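Local coordinates for Tautomerase_3 domain-containing protein (Corynebacterium halotolerans YIM 70093 = DSM 44683, PDB 7M58) that belongs to the cis-3-chloroacrylic acid dehalogenase family of the tautomerase superfamily and is probably a hydrolase acting on small halogenated acids, at residues Y3-R8 and V39-N44; G10-E15 and G61-H66; H66-S71 and Y103-P108. All blocks are in the same frame, centred on the assembly; numbering follows the deposited sequence.

Contact 1 of 3, residues Y3-R8 and V39-N44; sequences YAVSSR and VQVIFN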
loop_
_atom_site.group_PDB
_atom_site.type_symbol
_atom_site.label_atom_id
_atom_site.label_comp_id
_atom_site.label_asym_id
_atom_site.label_seq_id
_atom_site.Cartn_x
_atom_site.Cartn_y
_atom_site.Cartn_z
ATOM N N TYR A 3 -7.343 7.368 -0.982
ATOM C CA TYR A 3 -6.867 7.139 -2.334
ATOM C C TYR A 3 -5.405 7.548 -2.440
ATOM O O TYR A 3 -5.060 8.704 -2.170
ATOM C CB TYR A 3 -7.714 7.921 -3.333
ATOM C CG TYR A 3 -9.124 7.410 -3.413
ATOM C CD1 TYR A 3 -10.093 7.848 -2.522
ATOM C CD2 TYR A 3 -9.485 6.471 -4.371
ATOM C CE1 TYR A 3 -11.379 7.381 -2.584
ATOM C CE2 TYR A 3 -10.776 5.999 -4.441
ATOM C CZ TYR A 3 -11.716 6.452 -3.539
ATOM O OH TYR A 3 -13.008 5.991 -3.603
ATOM N N ALA A 4 -4.546 6.607 -2.820
ATOM C CA ALA A 4 -3.170 6.925 -3.167
ATOM C C ALA A 4 -3.046 6.891 -4.685
ATOM O O ALA A 4 -3.491 5.940 -5.333
ATOM C CB ALA A 4 -2.195 5.962 -2.499
ATOM N N VAL A 5 -2.498 7.957 -5.250
ATOM C CA VAL A 5 -2.418 8.146 -6.694
ATOM C C VAL A 5 -0.948 8.207 -7.049
ATOM O O VAL A 5 -0.236 9.107 -6.592
ATOM C CB VAL A 5 -3.131 9.426 -7.153
ATOM C CG1 VAL A 5 -2.919 9.621 -8.636
ATOM C CG2 VAL A 5 -4.627 9.412 -6.770
ATOM N N SER A 6 -0.488 7.256 -7.846
ATOM C CA SER A 6 0.912 7.185 -8.229
ATOM C C SER A 6 1.050 7.556 -9.693
ATOM O O SER A 6 0.334 7.006 -10.542
ATOM C CB SER A 6 1.476 5.781 -7.997
ATOM O OG SER A 6 1.550 5.505 -6.615
ATOM N N SER A 7 1.964 8.487 -9.975
ATOM C CA SER A 7 2.255 8.947 -11.326
ATOM C C SER A 7 3.645 9.563 -11.332
ATOM O O SER A 7 4.159 9.978 -10.289
ATOM C CB SER A 7 1.235 9.972 -11.819
ATOM O OG SER A 7 1.219 11.119 -10.986
ATOM N N ARG A 8 4.248 9.602 -12.525
ATOM C CA ARG A 8 5.500 10.326 -12.733
ATOM C C ARG A 8 5.397 11.745 -12.199
ATOM O O ARG A 8 4.465 12.478 -12.537
ATOM C CB ARG A 8 5.836 10.357 -14.224
ATOM C CG ARG A 8 6.976 11.286 -14.586
ATOM C CD ARG A 8 8.333 10.636 -14.516
ATOM N NE ARG A 8 9.248 11.227 -15.500
ATOM C CZ ARG A 8 9.975 12.322 -15.279
ATOM N NH1 ARG A 8 9.912 12.936 -14.096
ATOM N NH2 ARG A 8 10.778 12.792 -16.230
ATOM N N VAL A 39 -12.681 11.259 3.406
ATOM C CA VAL A 39 -11.884 10.935 2.232
ATOM C C VAL A 39 -10.523 11.618 2.316
ATOM O O VAL A 39 -10.421 12.841 2.499
ATOM C CB VAL A 39 -12.621 11.335 0.946
ATOM C CG1 VAL A 39 -11.819 10.893 -0.265
ATOM C CG2 VAL A 39 -14.041 10.773 0.944
ATOM N N GLN A 40 -9.476 10.821 2.167
ATOM C CA GLN A 40 -8.109 11.286 2.079
ATOM C C GLN A 40 -7.563 10.932 0.700
ATOM O O GLN A 40 -7.799 9.828 0.205
ATOM C CB GLN A 40 -7.269 10.644 3.194
ATOM C CG GLN A 40 -5.780 10.837 3.075
ATOM C CD GLN A 40 -5.036 10.136 4.196
ATOM O OE1 GLN A 40 -4.713 10.739 5.223
ATOM N NE2 GLN A 40 -4.754 8.855 4.003
ATOM N N VAL A 41 -6.863 11.873 0.066
ATOM C CA VAL A 41 -6.209 11.639 -1.215
ATOM C C VAL A 41 -4.733 11.964 -1.069
ATOM O O VAL A 41 -4.371 13.044 -0.586
ATOM C CB VAL A 41 -6.814 12.482 -2.352
ATOM C CG1 VAL A 41 -6.017 12.248 -3.637
ATOM C CG2 VAL A 41 -8.277 12.150 -2.563
ATOM N N ILE A 42 -3.883 11.052 -1.509
ATOM C CA ILE A 42 -2.445 11.245 -1.417
ATOM C C ILE A 42 -1.844 11.057 -2.802
ATOM O O ILE A 42 -2.219 10.130 -3.529
ATOM C CB ILE A 42 -1.818 10.283 -0.398
ATOM C CG1 ILE A 42 -2.210 10.704 1.004
ATOM C CG2 ILE A 42 -0.338 10.326 -0.505
ATOM C CD1 ILE A 42 -2.159 9.555 1.994
ATOM N N PHE A 43 -0.910 11.931 -3.165
ATOM C CA PHE A 43 -0.219 11.864 -4.444
ATOM C C PHE A 43 1.222 11.445 -4.201
ATOM O O PHE A 43 2.012 12.217 -3.644
ATOM C CB PHE A 43 -0.292 13.199 -5.181
ATOM C CG PHE A 43 -1.650 13.505 -5.694
ATOM C CD1 PHE A 43 -2.089 12.955 -6.898
ATOM C CD2 PHE A 43 -2.518 14.310 -4.964
ATOM C CE1 PHE A 43 -3.368 13.212 -7.373
ATOM C CE2 PHE A 43 -3.802 14.577 -5.436
ATOM C CZ PHE A 43 -4.230 14.027 -6.641
ATOM N N ASN A 44 1.554 10.227 -4.629
ATOM C CA ASN A 44 2.924 9.723 -4.621
ATOM C C ASN A 44 3.547 9.986 -5.988
ATOM O O ASN A 44 3.236 9.304 -6.974
ATOM C CB ASN A 44 2.955 8.235 -4.284
ATOM C CG ASN A 44 2.493 7.955 -2.857
ATOM O OD1 ASN A 44 3.114 8.405 -1.891
ATOM N ND2 ASN A 44 1.405 7.204 -2.719
#
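V5 and F43 sit side by side on neighbouring parallel strands, 3-8 and 40-44, which helix 14-31 connects into a beta-alpha-beta unit of the tautomerase fold. The strands run at 20° to each other, with Y3 opposite V41 and S6 opposite N44. Backbone bonds stitch them together: Y3 N gives to Q40 O, I42 N to Y3 O, V5 N to I42 O and N44 N to V5 O, the third of these at 2.8 Å. Only the last bond of the series is weak, with S7 N 3.4 Å from N44 O.

The two faces of this pair differ. Y3, V5, V41 and F43 form the dense one, roofed by helices 14-31 and 75-92. Here the F43 side chain points the same way as that of V5, and F43 CD1 reaches V5 CB at 3.7 Å. CG of F43 stands anti to the carbonyl carbon (chi1 -71°), beside the backbone N, and the CD1-CE1 side of the ring lies against V5; F43 also packs on V20 of helix 14-31. Y3 brings its CD1 edge to V39 CG1 at 4.2 Å, while its hydroxyl is hydrogen-bonded to H28 ND1, a polar end suited to reaching beyond the apolar layer.

The face of A4, S6, I42 and N44 is packed more lightly. A4 and N44 keep some exposure, and a methyl and an amide suit a surface that is neither pure core nor open solvent. I42 packs on W64 of the second subunit; a strand of that subunit pairs antiparallel with Q40, V41 and I42 and extends the sheet across the interface. On this face ND2 of the N44 amide lies 3.8 Å from A4 CB.

Contact 2 of 3, residues G10-E15 and G61-H66; sequences GLIDQE and GHVWIH
L11 meets V63 methyl to methyl, joining the loop that leads into helix 14-31 to the first residues of strand 63-70. L11 has the largest share of the buried surface, followed by V63. Its CG stands anti to the backbone N (chi1 175°), and the two methyls beyond it divide the work. CD2 of L11 touches V63 CG2 at 3.5 Å and also comes within 3.9 Å of H62 O, while CD1 lies over the backbone of G61, 4.2 Å from CA. A forked, flexible leucine suits this task, since one side chain can cover both a strand residue and the turn before it.

V63 receives it with the CG2 branch, which stands anti to its own carbonyl carbon. Being beta-branched, V63 fits an extended strand, and its backbone is hydrogen-bonded to H99 and W101. The same CG2 also meets I12 CD1 more distantly, at 4.4 Å. I12 belongs to the inner side of the loop, where it reaches V5, S7 and L93. G61 offers bare backbone to the L11 methyl. The CB of H62 points away from the loop, and its NE2 is hydrogen-bonded to Q40 OE1 of the third subunit.

No hydrogen bond crosses between 10-15 and 61-66. Aliphatic carbons pack on V63 and on the backbone of G61 and H62, so the contact rests on dispersion and the hydrophobic effect, with little directional constraint on the loop.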
loop_
_atom_site.group_PDB
_atom_site.type_symbol
_atom_site.label_atom_id
_atom_site.label_comp_id
_atom_site.label_asym_id
_atom_site.label_seq_id
_atom_site.Cartn_x
_atom_site.Cartn_y
_atom_site.Cartn_z
ATOM N N GLY A 10 5.438 15.397 -11.994
ATOM C CA GLY A 10 5.218 16.336 -13.063
ATOM C C GLY A 10 4.014 16.028 -13.923
ATOM O O GLY A 10 3.528 16.920 -14.622
ATOM N N LEU A 11 3.498 14.801 -13.871
ATOM C CA LEU A 11 2.335 14.490 -14.696
ATOM C C LEU A 11 1.098 15.224 -14.211
ATOM O O LEU A 11 0.292 15.690 -15.023
ATOM C CB LEU A 11 2.074 12.987 -14.738
ATOM C CG LEU A 11 0.794 12.603 -15.486
ATOM C CD1 LEU A 11 0.976 12.861 -16.986
ATOM C CD2 LEU A 11 0.458 11.136 -15.228
ATOM N N ILE A 12 0.912 15.328 -12.904
ATOM C CA ILE A 12 -0.275 15.957 -12.355
ATOM C C ILE A 12 0.146 17.264 -11.694
ATOM O O ILE A 12 0.697 17.250 -10.586
ATOM C CB ILE A 12 -1.001 15.034 -11.373
ATOM C CG1 ILE A 12 -1.153 13.644 -12.017
ATOM C CG2 ILE A 12 -2.362 15.635 -11.009
ATOM C CD1 ILE A 12 -1.876 12.563 -11.182
ATOM N N ASP A 13 -0.079 18.381 -12.408
ATOM C CA ASP A 13 -0.191 19.753 -11.888
ATOM C C ASP A 13 -0.651 19.844 -10.448
ATOM O O ASP A 13 -1.403 18.986 -9.982
ATOM C CB ASP A 13 -1.259 20.527 -12.675
ATOM C CG ASP A 13 -0.700 21.418 -13.707
ATOM O OD1 ASP A 13 0.528 21.585 -13.732
ATOM O OD2 ASP A 13 -1.504 21.929 -14.520
ATOM N N GLN A 14 -0.311 20.926 -9.758
ATOM C CA GLN A 14 -0.990 21.173 -8.492
ATOM C C GLN A 14 -2.479 21.454 -8.694
ATOM O O GLN A 14 -3.305 21.044 -7.865
ATOM C CB GLN A 14 -0.320 22.305 -7.724
ATOM C CG GLN A 14 -0.951 22.525 -6.364
ATOM C CD GLN A 14 -0.901 21.276 -5.485
ATOM O OE1 GLN A 14 0.115 20.591 -5.405
ATOM N NE2 GLN A 14 -2.009 20.974 -4.828
ATOM N N GLU A 15 -2.859 22.119 -9.790
ATOM C CA GLU A 15 -4.279 22.406 -9.961
ATOM C C GLU A 15 -5.062 21.228 -10.517
ATOM O O GLU A 15 -6.281 21.163 -10.319
ATOM C CB GLU A 15 -4.505 23.604 -10.880
ATOM C CG GLU A 15 -4.779 23.229 -12.327
ATOM C CD GLU A 15 -4.902 24.442 -13.235
ATOM O OE1 GLU A 15 -5.962 25.103 -13.148
ATOM O OE2 GLU A 15 -3.967 24.726 -14.026
ATOM N N GLY A 61 2.307 9.175 -19.534
ATOM C CA GLY A 61 0.909 9.296 -19.181
ATOM C C GLY A 61 0.313 8.022 -18.625
ATOM O O GLY A 61 -0.563 7.420 -19.251
ATOM N N HIS A 62 0.788 7.599 -17.460
ATOM C CA HIS A 62 0.276 6.413 -16.788
ATOM C C HIS A 62 0.051 6.748 -15.321
ATOM O O HIS A 62 0.920 7.349 -14.674
ATOM C CB HIS A 62 1.234 5.229 -16.920
ATOM C CG HIS A 62 0.714 3.979 -16.295
ATOM N ND1 HIS A 62 -0.152 3.127 -16.946
ATOM C CD2 HIS A 62 0.916 3.445 -15.067
ATOM C CE1 HIS A 62 -0.461 2.122 -16.147
ATOM N NE2 HIS A 62 0.176 2.288 -15.001
ATOM N N VAL A 63 -1.110 6.355 -14.801
ATOM C CA VAL A 63 -1.493 6.648 -13.430
ATOM C C VAL A 63 -2.016 5.368 -12.791
ATOM O O VAL A 63 -2.795 4.630 -13.403
ATOM C CB VAL A 63 -2.568 7.754 -13.378
ATOM C CG1 VAL A 63 -3.100 7.908 -11.959
ATOM C CG2 VAL A 63 -2.021 9.054 -13.891
ATOM N N TRP A 64 -1.593 5.107 -11.561
ATOM C CA TRP A 64 -2.115 3.994 -10.780
ATOM C C TRP A 64 -2.801 4.560 -9.547
ATOM O O TRP A 64 -2.217 5.383 -8.837
ATOM C CB TRP A 64 -1.015 3.013 -10.364
ATOM C CG TRP A 64 -1.514 1.829 -9.539
ATOM C CD1 TRP A 64 -2.514 0.946 -9.878
ATOM C CD2 TRP A 64 -1.023 1.400 -8.267
ATOM N NE1 TRP A 64 -2.667 -0.006 -8.891
ATOM C CE2 TRP A 64 -1.772 0.257 -7.887
ATOM C CE3 TRP A 64 -0.034 1.874 -7.404
ATOM C CZ2 TRP A 64 -1.552 -0.416 -6.680
ATOM C CZ3 TRP A 64 0.178 1.206 -6.209
ATOM C CH2 TRP A 64 -0.581 0.073 -5.858
ATOM N N ILE A 65 -4.044 4.141 -9.317
ATOM C CA ILE A 65 -4.854 4.599 -8.196
ATOM C C ILE A 65 -5.044 3.402 -7.273
ATOM O O ILE A 65 -5.623 2.390 -7.690
ATOM C CB ILE A 65 -6.220 5.117 -8.666
ATOM C CG1 ILE A 65 -6.079 6.139 -9.792
ATOM C CG2 ILE A 65 -6.979 5.738 -7.506
ATOM C CD1 ILE A 65 -5.915 7.522 -9.335
ATOM N N HIS A 66 -4.589 3.516 -6.024
ATOM C CA HIS A 66 -4.829 2.501 -4.999
ATOM C C HIS A 66 -5.753 3.067 -3.937
ATOM O O HIS A 66 -5.415 4.057 -3.283
ATOM C CB HIS A 66 -3.553 2.018 -4.321
ATOM C CG HIS A 66 -3.813 0.961 -3.290
ATOM N ND1 HIS A 66 -3.720 -0.390 -3.554
ATOM C CD2 HIS A 66 -4.224 1.061 -2.003
ATOM C CE1 HIS A 66 -4.030 -1.073 -2.465
ATOM N NE2 HIS A 66 -4.340 -0.215 -1.511
#

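Contact 3 of 3, residues H66-S71 and Y103-P108; sequences HADIRS and YVNEIP. With SO4 (sulfate ion), chain D.
D68 and N105 meet across the parallel strands 66-70 and 103-107, where N105 ND2 donates to D68 OD1 at 3.3 Å. The bond is nearly straight (170° at the hydrogen), and OD1 lies in the amide plane and is approached close to its C-O line. H66 NE2 adds a weak bond to the same oxygen, while the imidazole runs beside N105, with NE2 3.9 Å from CB. Polar, planar side chains suit this face because the subunits meet there: N105 ND2 is also bonded to N105 OD1 of the second subunit.

On the other face A67, I69 and V104 make an apolar patch, with E106 at its end. I69 holds CG1 between its backbone N and carbonyl carbon (chi1 74°), and CD1 rests on V104 CG1 at 3.7 Å. A67 fills the adjoining place with a single methyl. E106 carries its carboxylate to a salt bridge with K78.

Backbone bonds fix all of this. A67 N gives to Y103 O, N105 N to A67 O, I69 N to N105 O and I107 N to I69 O. S71 N reaches I107 O at 2.8 Å, from above the carbonyl plane. R70, at the strand's end, grips a sulfate: its N donates to O1 at 2.9 Å, and its guanidinium presents an edge to the ion. NH2 also forms a salt bridge with E125, and NH1 is hydrogen-bonded to P120 O. The sulfate, probably from the crystallisation liquor, is also bonded by H28 and R73; such a basic cluster could suit a substrate's anionic group.

Helix 75-92 links the two strands as a beta-alpha-beta crossover. Strand 2-8 pairs with the other edge of strand 63-70, and beyond strand 100-107 the third subunit bonds to V104.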
loop_
_atom_site.group_PDB
_atom_site.type_symbol
_atom_site.label_atom_id
_atom_site.label_comp_id
_atom_site.label_asym_id
_atom_site.label_seq_id
_atom_site.Cartn_x
_atom_site.Cartn_y
_atom_site.Cartn_z
ATOM N N HIS A 66 -4.589 3.516 -6.024
ATOM C CA HIS A 66 -4.829 2.501 -4.999
ATOM C C HIS A 66 -5.753 3.067 -3.937
ATOM O O HIS A 66 -5.415 4.057 -3.283
ATOM C CB HIS A 66 -3.553 2.018 -4.321
ATOM C CG HIS A 66 -3.813 0.961 -3.290
ATOM N ND1 HIS A 66 -3.720 -0.390 -3.554
ATOM C CD2 HIS A 66 -4.224 1.061 -2.003
ATOM C CE1 HIS A 66 -4.030 -1.073 -2.465
ATOM N NE2 HIS A 66 -4.340 -0.215 -1.511
ATOM N N ALA A 67 -6.886 2.415 -3.727
ATOM C CA ALA A 67 -7.896 2.903 -2.803
ATOM C C ALA A 67 -8.077 1.917 -1.661
ATOM O O ALA A 67 -8.298 0.733 -1.904
ATOM C CB ALA A 67 -9.216 3.105 -3.542
ATOM N N ASP A 68 -8.030 2.397 -0.424
ATOM C CA ASP A 68 -8.380 1.569 0.727
ATOM C C ASP A 68 -9.778 1.993 1.179
ATOM O O ASP A 68 -9.987 3.142 1.577
ATOM C CB ASP A 68 -7.368 1.702 1.872
ATOM C CG ASP A 68 -5.986 1.046 1.573
ATOM O OD1 ASP A 68 -5.881 -0.203 1.550
ATOM O OD2 ASP A 68 -4.981 1.785 1.407
ATOM N N ILE A 69 -10.741 1.077 1.081
ATOM C CA ILE A 69 -12.129 1.328 1.447
ATOM C C ILE A 69 -12.578 0.260 2.441
ATOM O O ILE A 69 -11.982 -0.816 2.562
ATOM C CB ILE A 69 -13.079 1.347 0.233
ATOM C CG1 ILE A 69 -13.294 -0.083 -0.286
ATOM C CG2 ILE A 69 -12.564 2.294 -0.858
ATOM C CD1 ILE A 69 -14.457 -0.184 -1.224
ATOM N N ARG A 70 -13.648 0.565 3.158
ATOM C CA ARG A 70 -14.205 -0.384 4.111
ATOM C C ARG A 70 -14.850 -1.572 3.408
ATOM O O ARG A 70 -15.482 -1.433 2.356
ATOM C CB ARG A 70 -15.234 0.318 4.988
ATOM C CG ARG A 70 -14.620 0.982 6.166
ATOM C CD ARG A 70 -15.573 1.901 6.881
ATOM N NE ARG A 70 -16.092 2.929 5.985
ATOM C CZ ARG A 70 -17.169 3.665 6.238
ATOM N NH1 ARG A 70 -17.836 3.499 7.370
ATOM N NH2 ARG A 70 -17.584 4.559 5.350
ATOM N N SER A 71 -14.675 -2.754 3.989
ATOM C CA SER A 71 -15.424 -3.905 3.508
ATOM C C SER A 71 -16.886 -3.805 3.952
ATOM O O SER A 71 -17.237 -3.046 4.866
ATOM C CB SER A 71 -14.774 -5.205 3.979
ATOM O OG SER A 71 -14.227 -5.047 5.264
ATOM N N TYR A 103 -7.028 -0.001 -8.285
ATOM C CA TYR A 103 -7.154 -1.159 -7.408
ATOM C C TYR A 103 -7.928 -0.771 -6.155
ATOM O O TYR A 103 -7.672 0.276 -5.548
ATOM C CB TYR A 103 -5.813 -1.689 -6.945
ATOM C CG TYR A 103 -4.973 -2.409 -7.948
ATOM C CD1 TYR A 103 -5.245 -2.352 -9.299
ATOM C CD2 TYR A 103 -3.860 -3.110 -7.530
ATOM C CE1 TYR A 103 -4.446 -2.997 -10.201
ATOM C CE2 TYR A 103 -3.061 -3.755 -8.411
ATOM C CZ TYR A 103 -3.356 -3.706 -9.751
ATOM O OH TYR A 103 -2.530 -4.376 -10.629
ATOM N N VAL A 104 -8.822 -1.639 -5.720
ATOM C CA VAL A 104 -9.588 -1.410 -4.498
ATOM C C VAL A 104 -9.256 -2.501 -3.492
ATOM O O VAL A 104 -9.547 -3.686 -3.728
ATOM C CB VAL A 104 -11.094 -1.338 -4.783
ATOM C CG1 VAL A 104 -11.907 -1.529 -3.508
ATOM C CG2 VAL A 104 -11.410 -0.004 -5.402
ATOM N N ASN A 105 -8.634 -2.147 -2.377
ATOM C CA ASN A 105 -8.414 -3.060 -1.269
ATOM C C ASN A 105 -9.454 -2.730 -0.213
ATOM O O ASN A 105 -9.694 -1.556 0.074
ATOM C CB ASN A 105 -6.993 -2.945 -0.686
ATOM C CG ASN A 105 -6.711 -3.959 0.443
ATOM O OD1 ASN A 105 -6.914 -5.158 0.279
ATOM N ND2 ASN A 105 -6.257 -3.466 1.597
ATOM N N GLU A 106 -10.071 -3.750 0.358
ATOM C CA GLU A 106 -11.193 -3.574 1.267
ATOM C C GLU A 106 -10.748 -3.902 2.672
ATOM O O GLU A 106 -10.143 -4.952 2.910
ATOM C CB GLU A 106 -12.350 -4.482 0.905
ATOM C CG GLU A 106 -13.097 -4.054 -0.285
ATOM C CD GLU A 106 -14.151 -5.066 -0.633
ATOM O OE1 GLU A 106 -15.198 -5.105 0.061
ATOM O OE2 GLU A 106 -13.898 -5.843 -1.596
ATOM N N ILE A 107 -11.009 -3.012 3.610
ATOM C CA ILE A 107 -10.502 -3.414 4.902
ATOM C C ILE A 107 -11.643 -3.162 5.896
ATOM O O ILE A 107 -12.458 -2.263 5.661
ATOM C CB ILE A 107 -9.165 -2.719 5.178
ATOM C CG1 ILE A 107 -8.386 -3.823 5.886
ATOM C CG2 ILE A 107 -9.259 -1.606 6.224
ATOM C CD1 ILE A 107 -7.052 -3.589 5.947
ATOM N N PRO A 108 -11.832 -3.985 6.928
ATOM C CA PRO A 108 -12.919 -3.717 7.878
ATOM C C PRO A 108 -12.792 -2.343 8.522
ATOM O O PRO A 108 -11.695 -1.813 8.708
ATOM C CB PRO A 108 -12.767 -4.838 8.914
ATOM C CG PRO A 108 -11.462 -5.504 8.601
ATOM C CD PRO A 108 -11.192 -5.279 7.180
HETATM S S SO4 D . -15.241 3.785 2.783
HETATM O O1 SO4 D . -15.815 2.380 2.629
HETATM O O2 SO4 D . -14.094 3.960 1.836
HETATM O O3 SO4 D . -14.774 4.031 4.204
HETATM O O4 SO4 D . -16.221 4.843 2.329
#

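In the fold
All three contacts converge on one four-stranded sheet, ordered 40-46, 2-8, 63-70, 100-107, and all are largely buried. Contacts 1 and 3 are its two parallel pairs, each closing a beta-alpha-beta unit; strands 2-8 and 63-70 join them antiparallel at the centre, where A4 N lies 2.7 Å from H66 O. Both rest on backbone bonds and reach neighbouring subunits, but contact 3 differs in its polar D68-N105 face and its sulfate. Contact 2, the farthest from the chain's centre, lacks hydrogen bonds between its segments. It shares strand 63-70 with contact 3, lying on the opposite side of the centre, and meets contact 1 through I12 and I65 and through backbone bonds of strands 2-8 and 63-70.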